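Local coordinates for protein anthranilate synthase component I (Streptococcus pneumoniae serotype 4, PDB 5KCK) that serves as a synthase component, folds around broad antiparallel sheets and is modelled with two copies of the chain, at residues Ser256-Val261 / Ile407-Met412; Ala360-Gly365 / Ala391-Tyr396; Val97-Ile102 / Glu385-Tyr390. One frame throughout, in Å; residues are numbered along the deposited sequence.

Overall arrangement
From the N terminus, the chain first reaches 97-102, at the end of strand 92-97, and contact 3 closes its long loop only when 385-390 arrives. Meanwhile 256-261 has opened the loop of contact 1, closed at 407-412, and 360-365 the shorter loop of contact 2, closed at 391-396. Contact 2 therefore lies wholly within contact 1 along the chain, whereas contact 3 crosses both. Together they tie the loop after helix 354-361 and the approach to strand 393-398 to the middle of the large antiparallel sheet; contact 1 sits where the chain passes to a second sheet. Probable backbone hydrogen bonds between Ala408 and both Ala391 and Gly392, and between Val97 and Ala393, link neighbouring contacts.

Contact 1 of 3, residues Ser256-Val261 / Ile407-Met412; sequences SPESLV and IAIRTM
Over one face of the Arg410 guanidinium lies Pro257 CD, 4.1 Å from Arg410 CZ, while Pro257 CG is 3.5 Å from Arg410 NH1. The two side chains cross at about a right angle, and the compact proline ring can lie against a flat group, its carbons making van der Waals contact only. The other flat group, the Glu258 carboxylate, meets a methyl: Ile409 CD1 stands 3.7 Å from Glu258 CD and nearly as close to both oxygens. Beside these groups the backbones are pinned together. Ser256 holds OG anti to its own N (chi1 174°), and the hydroxyl donates to Ile407 O at 2.6 Å, lying in the carbonyl plane. A small hydroxyl residue fits here because it brings a donor right up to the opposing segment. The same oxygen also accepts from Ile409 N, 2.8 Å away, across an inverse gamma turn centred on Ala408, so two donors grip it. In return Ile407 N donates to Glu258 O at 2.9 Å. Ile407 CG1 packs 3.7 Å from Leu260 CB, and its CD1 lies against Glu258 OE1 and Ser259 O. Leu260 also packs on Ala393 and on Leu358 of helix 354-361, a burial that suits its apolar side chain. Segment 407-412 passes from strand 403-407 of the large antiparallel sheet to strand 411-415 of a second, seven-strand sheet. Alongside, 256-261 enters strand 259-264 of the large sheet, where Leu260 and Val261 both face Leu405 in a classic beta bulge.

Contact 2 of 3, residues Ala360-Gly365 / Ala391-Tyr396; sequences ATLPAG and AGAIGY
Leu362 and Pro363, which press on Ala391, Gly392 and Ala393, belong to a cis-prolyl loop that leaves helix 354-361 and passes over the start of strand 393-398 in the large antiparallel sheet. Just before them, Thr361, near the close of helix 354-361, bonds its hydroxyl back to Ala357 O. Leu362 then swings its CG anti to the backbone N (chi1 177°), and its CD1 methyl does the touching: it lies 3.9 Å from Gly392 CA and 4.2 Å from Ala393 CB. The small residues opposite let a branched apolar side chain settle close to the backbone leading into the strand, since Gly392 has no side chain and Ala393 offers a single methyl. Val97 of the adjacent strand adds to the apolar surroundings of the leucine. The peptide bond from Leu362 to Pro363 is cis, a form that proline tolerates better than other residues. Pro363 points its CB at the other segment, where it comes 3.5 Å from Ala391 O, a contact of carbon with carbonyl oxygen. Pro363 also packs on Tyr99, while its own carbonyl accepts a hydrogen bond from Lys372. At Ala364 the methyl packs on Ile407 and Leu260, a small group between two larger apolar ones. The polar backbone groups that approach each other here are joined through one bound water, which accepts from Ala364 N at 2.9 Å and donates to Ala391 O at 2.8 Å.

Contact 3 of 3, residues Val97-Ile102 / Glu385-Tyr390; sequences VGYDMI and EKRGVY
Tyr99 and Arg387 form the tightly packed half of this contact. Arg387 CD lies over one face of the phenol ring, 3.6 Å from the centroid of the Tyr99 ring and only 7° off its normal, a CH-pi contact over the centre. Beyond it the guanidinium makes an off-centre cation-pi pair, with Arg387 CZ 4.7 Å from the same centroid and the two planes 56° apart. An extended arginine can do both, using its CD methylene for the ring and its charged end for partners further on: NH1 bonds to Val367 O, and NH2 forms a salt bridge with Glu383. Next to the ring the backbones close up, as Tyr99 N donates to Gly388 O at 2.9 Å. Gly98 CA is 3.4 Å from the oxygen of Gly388, and so close an approach suits glycine, which carries no side chain. The segment 97-102 leaves strand 92-97 here and enters a 3-10 turn, with Met101 N bonded to Gly98 O. Asp100, early in that turn, receives Gly388 N on OD2 at 2.9 Å, while its OD1 is bonded to Tyr380 OH. This bond and that of Tyr99 N moor the N-terminal sequence region to the loop ahead of strand 393-398. Gly388 adopts a positive phi, which glycine accommodates easily. On the more open side, Gly388 and Lys386 are partly exposed. Lys386 runs its extended chain past the carboxylate, its CE 3.4 Å from Asp100 CG, and carries NZ onward to a salt bridge with Asp120.

Contact 1 of 3, residues Ser256-Val261 / Ile407-Met412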
loop_
_atom_site.group_PDB
_atom_site.type_symbol
_atom_site.label_atom_id
_atom_site.label_comp_id
_atom_site.label_asym_id
_atom_site.label_seq_id
_atom_site.Cartn_x
_atom_site.Cartn_y
_atom_site.Cartn_z
ATOM N N SER A 256 -8.470 -16.931 0.251
ATOM C CA SER A 256 -7.854 -17.916 -0.633
ATOM C C SER A 256 -6.672 -17.305 -1.373
ATOM O O SER A 256 -6.820 -16.256 -2.008
ATOM C CB SER A 256 -8.857 -18.445 -1.644
ATOM O OG SER A 256 -8.196 -19.291 -2.567
ATOM N N PRO A 257 -5.493 -17.922 -1.321
ATOM C CA PRO A 257 -4.355 -17.441 -2.115
ATOM C C PRO A 257 -4.245 -18.054 -3.503
ATOM O O PRO A 257 -3.323 -17.695 -4.244
ATOM C CB PRO A 257 -3.159 -17.850 -1.246
ATOM C CG PRO A 257 -3.616 -19.098 -0.555
ATOM C CD PRO A 257 -5.111 -18.976 -0.364
ATOM N N GLU A 258 -5.168 -18.934 -3.893
ATOM C CA GLU A 258 -5.037 -19.722 -5.116
ATOM C C GLU A 258 -6.205 -19.426 -6.049
ATOM O O GLU A 258 -7.355 -19.750 -5.735
ATOM C CB GLU A 258 -4.964 -21.216 -4.794
ATOM C CG GLU A 258 -3.820 -21.588 -3.853
ATOM C CD GLU A 258 -3.596 -23.092 -3.755
ATOM O OE1 GLU A 258 -4.134 -23.831 -4.611
ATOM O OE2 GLU A 258 -2.881 -23.530 -2.823
ATOM N N SER A 259 -5.906 -18.820 -7.192
ATOM C CA SER A 259 -6.906 -18.636 -8.230
ATOM C C SER A 259 -7.296 -19.981 -8.828
ATOM O O SER A 259 -6.448 -20.851 -9.032
ATOM C CB SER A 259 -6.362 -17.722 -9.325
ATOM O OG SER A 259 -7.265 -17.677 -10.418
ATOM N N LEU A 260 -8.592 -20.164 -9.094
ATOM C CA LEU A 260 -8.998 -21.328 -9.874
ATOM C C LEU A 260 -8.849 -21.056 -11.364
ATOM O O LEU A 260 -8.199 -21.819 -12.080
ATOM C CB LEU A 260 -10.444 -21.726 -9.560
ATOM C CG LEU A 260 -11.019 -22.839 -10.458
ATOM C CD1 LEU A 260 -10.514 -24.231 -10.046
ATOM C CD2 LEU A 260 -12.546 -22.821 -10.509
ATOM N N VAL A 261 -9.439 -19.962 -11.842
ATOM C CA VAL A 261 -9.437 -19.629 -13.259
ATOM C C VAL A 261 -9.934 -18.203 -13.403
ATOM O O VAL A 261 -10.762 -17.739 -12.610
ATOM C CB VAL A 261 -10.314 -20.604 -14.071
ATOM C CG1 VAL A 261 -11.796 -20.368 -13.772
ATOM C CG2 VAL A 261 -10.026 -20.483 -15.562
ATOM N N ILE A 407 -10.093 -20.557 -5.837
ATOM C CA ILE A 407 -10.365 -21.855 -5.224
ATOM C C ILE A 407 -10.842 -21.645 -3.791
ATOM O O ILE A 407 -10.197 -20.939 -3.009
ATOM C CB ILE A 407 -9.107 -22.735 -5.237
ATOM C CG1 ILE A 407 -8.506 -22.841 -6.644
ATOM C CG2 ILE A 407 -9.426 -24.118 -4.656
ATOM C CD1 ILE A 407 -7.160 -23.559 -6.642
ATOM N N ALA A 408 -11.948 -22.293 -3.418
ATOM C CA ALA A 408 -12.537 -22.086 -2.089
ATOM C C ALA A 408 -11.811 -22.933 -1.033
ATOM O O ALA A 408 -12.339 -23.884 -0.456
ATOM C CB ALA A 408 -14.032 -22.372 -2.121
ATOM N N ILE A 409 -10.556 -22.572 -0.798
ATOM C CA ILE A 409 -9.803 -23.048 0.351
ATOM C C ILE A 409 -9.573 -21.856 1.267
ATOM O O ILE A 409 -9.798 -20.707 0.893
ATOM C CB ILE A 409 -8.461 -23.693 -0.041
ATOM C CG1 ILE A 409 -7.594 -22.674 -0.771
ATOM C CG2 ILE A 409 -8.664 -24.965 -0.864
ATOM C CD1 ILE A 409 -6.296 -23.246 -1.283
ATOM N N ARG A 410 -9.093 -22.141 2.475
ATOM C CA ARG A 410 -8.886 -21.111 3.490
ATOM C C ARG A 410 -10.134 -20.242 3.626
ATOM O O ARG A 410 -10.073 -19.012 3.707
ATOM C CB ARG A 410 -7.651 -20.272 3.171
ATOM C CG ARG A 410 -6.355 -21.067 3.153
ATOM C CD ARG A 410 -5.490 -20.693 4.341
ATOM N NE ARG A 410 -5.282 -19.251 4.376
ATOM C CZ ARG A 410 -4.341 -18.620 3.683
ATOM N NH1 ARG A 410 -3.508 -19.309 2.911
ATOM N NH2 ARG A 410 -4.229 -17.301 3.760
ATOM N N THR A 411 -11.283 -20.899 3.637
ATOM C CA THR A 411 -12.573 -20.231 3.624
ATOM C C THR A 411 -13.399 -20.737 4.794
ATOM O O THR A 411 -13.479 -21.947 5.026
ATOM C CB THR A 411 -13.290 -20.493 2.300
ATOM O OG1 THR A 411 -12.511 -19.937 1.232
ATOM C CG2 THR A 411 -14.674 -19.870 2.298
HETATM N N MSE A 412 -14.000 -19.810 5.529
HETATM C CA MSE A 412 -14.858 -20.145 6.654
HETATM C C MSE A 412 -16.342 -19.916 6.324
HETATM O O MSE A 412 -16.705 -18.921 5.701
HETATM C CB MSE A 412 -14.440 -19.321 7.879
HETATM C CG MSE A 412 -15.280 -19.517 9.121
HETATM SE SE MSE A 412 -14.732 -18.277 10.564
HETATM C CE MSE A 412 -12.945 -19.010 10.903
#

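Contact 2 of 3, residues Ala360-Gly365 / Ala391-Tyr396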
loop_
_atom_site.group_PDB
_atom_site.type_symbol
_atom_site.label_atom_id
_atom_site.label_comp_id
_atom_site.label_asym_id
_atom_site.label_seq_id
_atom_site.Cartn_x
_atom_site.Cartn_y
_atom_site.Cartn_z
ATOM N N ALA A 360 -14.351 -26.324 -17.205
ATOM C CA ALA A 360 -13.115 -27.004 -17.578
ATOM C C ALA A 360 -12.146 -27.149 -16.412
ATOM O O ALA A 360 -11.266 -28.009 -16.477
ATOM C CB ALA A 360 -12.414 -26.262 -18.716
ATOM N N THR A 361 -12.283 -26.334 -15.356
ATOM C CA THR A 361 -11.316 -26.310 -14.266
ATOM C C THR A 361 -11.866 -26.750 -12.914
ATOM O O THR A 361 -11.069 -27.080 -12.030
ATOM C CB THR A 361 -10.733 -24.892 -14.093
ATOM O OG1 THR A 361 -11.801 -23.952 -13.916
ATOM C CG2 THR A 361 -9.914 -24.487 -15.306
ATOM N N LEU A 362 -13.179 -26.752 -12.720
ATOM C CA LEU A 362 -13.746 -27.022 -11.402
ATOM C C LEU A 362 -13.873 -28.526 -11.183
ATOM O O LEU A 362 -14.464 -29.217 -12.016
ATOM C CB LEU A 362 -15.118 -26.365 -11.274
ATOM C CG LEU A 362 -15.916 -26.591 -9.991
ATOM C CD1 LEU A 362 -15.358 -25.745 -8.885
ATOM C CD2 LEU A 362 -17.385 -26.280 -10.226
ATOM N N PRO A 363 -13.359 -29.066 -10.073
ATOM C CA PRO A 363 -12.597 -28.342 -9.051
ATOM C C PRO A 363 -11.109 -28.466 -9.306
ATOM O O PRO A 363 -10.680 -29.356 -10.048
ATOM C CB PRO A 363 -12.983 -29.060 -7.764
ATOM C CG PRO A 363 -13.120 -30.492 -8.220
ATOM C CD PRO A 363 -13.657 -30.444 -9.642
ATOM N N ALA A 364 -10.333 -27.586 -8.685
ATOM C CA ALA A 364 -8.891 -27.573 -8.896
ATOM C C ALA A 364 -8.250 -28.917 -8.556
ATOM O O ALA A 364 -8.668 -29.612 -7.624
ATOM C CB ALA A 364 -8.270 -26.471 -8.046
ATOM N N GLY A 365 -7.219 -29.279 -9.323
ATOM C CA GLY A 365 -6.487 -30.507 -9.044
ATOM C C GLY A 365 -5.961 -30.588 -7.622
ATOM O O GLY A 365 -5.926 -31.669 -7.034
ATOM N N ALA A 391 -13.655 -26.238 -1.457
ATOM C CA ALA A 391 -13.072 -26.811 -2.671
ATOM C C ALA A 391 -13.860 -26.468 -3.928
ATOM O O ALA A 391 -13.647 -27.096 -4.975
ATOM C CB ALA A 391 -12.914 -28.335 -2.576
ATOM N N GLY A 392 -14.784 -25.515 -3.852
ATOM C CA GLY A 392 -15.432 -24.989 -5.038
ATOM C C GLY A 392 -14.723 -23.740 -5.530
ATOM O O GLY A 392 -13.489 -23.668 -5.474
ATOM N N ALA A 393 -15.488 -22.740 -5.970
ATOM C CA ALA A 393 -14.957 -21.546 -6.614
ATOM C C ALA A 393 -15.713 -20.324 -6.116
ATOM O O ALA A 393 -16.944 -20.341 -6.040
ATOM C CB ALA A 393 -15.064 -21.638 -8.146
ATOM N N ILE A 394 -14.972 -19.258 -5.801
ATOM C CA ILE A 394 -15.527 -18.046 -5.211
ATOM C C ILE A 394 -14.997 -16.841 -5.974
ATOM O O ILE A 394 -13.789 -16.736 -6.221
ATOM C CB ILE A 394 -15.173 -17.926 -3.713
ATOM C CG1 ILE A 394 -15.700 -19.126 -2.933
ATOM C CG2 ILE A 394 -15.755 -16.665 -3.110
ATOM C CD1 ILE A 394 -15.414 -19.046 -1.442
ATOM N N GLY A 395 -15.889 -15.919 -6.320
ATOM C CA GLY A 395 -15.453 -14.697 -6.961
ATOM C C GLY A 395 -16.575 -13.983 -7.680
ATOM O O GLY A 395 -17.673 -13.885 -7.130
ATOM N N TYR A 396 -16.329 -13.488 -8.899
ATOM C CA TYR A 396 -17.340 -12.729 -9.628
ATOM C C TYR A 396 -17.401 -13.155 -11.093
ATOM O O TYR A 396 -16.445 -13.699 -11.655
ATOM C CB TYR A 396 -17.093 -11.209 -9.552
ATOM C CG TYR A 396 -15.843 -10.726 -10.271
ATOM C CD1 TYR A 396 -15.850 -10.464 -11.648
ATOM C CD2 TYR A 396 -14.657 -10.514 -9.573
ATOM C CE1 TYR A 396 -14.697 -10.024 -12.304
ATOM C CE2 TYR A 396 -13.503 -10.067 -10.215
ATOM C CZ TYR A 396 -13.532 -9.828 -11.577
ATOM O OH TYR A 396 -12.396 -9.386 -12.196
HETATM O O HOH W 1 -12.065 -25.943 -7.017
#

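Contact 3 of 3, residues Val97-Ile102 / Glu385-Tyr390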
loop_
_atom_site.group_PDB
_atom_site.type_symbol
_atom_site.label_atom_id
_atom_site.label_comp_id
_atom_site.label_asym_id
_atom_site.label_seq_id
_atom_site.Cartn_x
_atom_site.Cartn_y
_atom_site.Cartn_z
ATOM N N VAL A 97 -19.579 -21.041 -6.424
ATOM C CA VAL A 97 -20.002 -22.301 -7.016
ATOM C C VAL A 97 -19.452 -23.405 -6.121
ATOM O O VAL A 97 -18.234 -23.503 -5.918
ATOM C CB VAL A 97 -19.495 -22.437 -8.462
ATOM C CG1 VAL A 97 -19.817 -23.793 -9.027
ATOM C CG2 VAL A 97 -20.118 -21.358 -9.324
ATOM N N GLY A 98 -20.346 -24.200 -5.546
ATOM C CA GLY A 98 -19.914 -25.245 -4.643
ATOM C C GLY A 98 -19.189 -26.364 -5.369
ATOM O O GLY A 98 -19.370 -26.591 -6.563
ATOM N N TYR A 99 -18.342 -27.068 -4.617
ATOM C CA TYR A 99 -17.623 -28.214 -5.160
ATOM C C TYR A 99 -18.567 -29.177 -5.860
ATOM O O TYR A 99 -18.258 -29.695 -6.940
ATOM C CB TYR A 99 -16.879 -28.911 -4.022
ATOM C CG TYR A 99 -16.251 -30.247 -4.349
ATOM C CD1 TYR A 99 -16.972 -31.437 -4.195
ATOM C CD2 TYR A 99 -14.929 -30.330 -4.754
ATOM C CE1 TYR A 99 -16.393 -32.673 -4.469
ATOM C CE2 TYR A 99 -14.339 -31.555 -5.018
ATOM C CZ TYR A 99 -15.074 -32.721 -4.880
ATOM O OH TYR A 99 -14.485 -33.928 -5.153
ATOM N N ASP A 100 -19.747 -29.391 -5.277
ATOM C CA ASP A 100 -20.667 -30.415 -5.750
ATOM C C ASP A 100 -21.378 -30.043 -7.041
ATOM O O ASP A 100 -22.048 -30.901 -7.626
ATOM C CB ASP A 100 -21.662 -30.720 -4.640
ATOM C CG ASP A 100 -20.962 -31.132 -3.357
ATOM O OD1 ASP A 100 -20.645 -32.328 -3.227
ATOM O OD2 ASP A 100 -20.688 -30.256 -2.505
HETATM N N MSE A 101 -21.236 -28.812 -7.515
HETATM C CA MSE A 101 -21.783 -28.451 -8.810
HETATM C C MSE A 101 -21.244 -29.352 -9.928
HETATM O O MSE A 101 -21.957 -29.651 -10.882
HETATM C CB MSE A 101 -21.486 -26.988 -9.110
HETATM C CG MSE A 101 -22.375 -26.042 -8.323
HETATM SE SE MSE A 101 -24.232 -26.057 -8.957
HETATM C CE MSE A 101 -23.880 -25.534 -10.809
ATOM N N ILE A 102 -19.993 -29.803 -9.797
ATOM C CA ILE A 102 -19.403 -30.644 -10.834
ATOM C C ILE A 102 -20.171 -31.955 -10.995
ATOM O O ILE A 102 -20.081 -32.597 -12.048
ATOM C CB ILE A 102 -17.902 -30.899 -10.540
ATOM C CG1 ILE A 102 -17.189 -31.445 -11.785
ATOM C CG2 ILE A 102 -17.730 -31.885 -9.393
ATOM C CD1 ILE A 102 -17.291 -30.540 -13.001
ATOM N N GLU A 385 -19.117 -36.170 4.756
ATOM C CA GLU A 385 -19.887 -34.940 4.691
ATOM C C GLU A 385 -19.732 -34.333 3.308
ATOM O O GLU A 385 -18.623 -34.285 2.771
ATOM C CB GLU A 385 -19.421 -33.912 5.733
ATOM C CG GLU A 385 -19.552 -34.341 7.182
ATOM C CD GLU A 385 -18.922 -33.330 8.130
ATOM O OE1 GLU A 385 -17.678 -33.337 8.274
ATOM O OE2 GLU A 385 -19.670 -32.515 8.712
ATOM N N LYS A 386 -20.842 -33.864 2.745
ATOM C CA LYS A 386 -20.791 -33.098 1.507
ATOM C C LYS A 386 -19.857 -31.904 1.676
ATOM O O LYS A 386 -19.887 -31.212 2.698
ATOM C CB LYS A 386 -22.197 -32.628 1.136
ATOM C CG LYS A 386 -22.289 -31.787 -0.114
ATOM C CD LYS A 386 -23.745 -31.487 -0.414
ATOM C CE LYS A 386 -23.886 -30.617 -1.649
ATOM N NZ LYS A 386 -25.269 -30.064 -1.729
ATOM N N ARG A 387 -19.008 -31.676 0.672
ATOM C CA ARG A 387 -18.015 -30.610 0.780
ATOM C C ARG A 387 -18.663 -29.234 0.768
ATOM O O ARG A 387 -18.292 -28.365 1.566
ATOM C CB ARG A 387 -16.982 -30.735 -0.344
ATOM C CG ARG A 387 -15.963 -31.817 -0.047
ATOM C CD ARG A 387 -14.932 -31.972 -1.133
ATOM N NE ARG A 387 -13.822 -32.777 -0.636
ATOM C CZ ARG A 387 -12.635 -32.837 -1.221
ATOM N NH1 ARG A 387 -12.414 -32.139 -2.329
ATOM N NH2 ARG A 387 -11.673 -33.587 -0.698
ATOM N N GLY A 388 -19.629 -29.013 -0.122
ATOM C CA GLY A 388 -20.311 -27.725 -0.138
ATOM C C GLY A 388 -19.422 -26.634 -0.698
ATOM O O GLY A 388 -18.842 -26.769 -1.785
ATOM N N VAL A 389 -19.315 -25.527 0.046
ATOM C CA VAL A 389 -18.503 -24.396 -0.409
ATOM C C VAL A 389 -17.041 -24.808 -0.543
ATOM O O VAL A 389 -16.378 -24.491 -1.538
ATOM C CB VAL A 389 -18.655 -23.196 0.543
ATOM C CG1 VAL A 389 -17.608 -22.121 0.210
ATOM C CG2 VAL A 389 -20.072 -22.622 0.467
ATOM N N TYR A 390 -16.517 -25.510 0.463
ATOM C CA TYR A 390 -15.122 -25.932 0.446
ATOM C C TYR A 390 -14.782 -26.639 -0.860
ATOM O O TYR A 390 -15.520 -27.518 -1.312
ATOM C CB TYR A 390 -14.831 -26.866 1.625
ATOM C CG TYR A 390 -13.496 -27.575 1.480
ATOM C CD1 TYR A 390 -12.312 -26.900 1.713
ATOM C CD2 TYR A 390 -13.421 -28.905 1.088
ATOM C CE1 TYR A 390 -11.093 -27.523 1.583
ATOM C CE2 TYR A 390 -12.191 -29.540 0.951
ATOM C CZ TYR A 390 -11.031 -28.835 1.202
ATOM O OH TYR A 390 -9.792 -29.423 1.073
#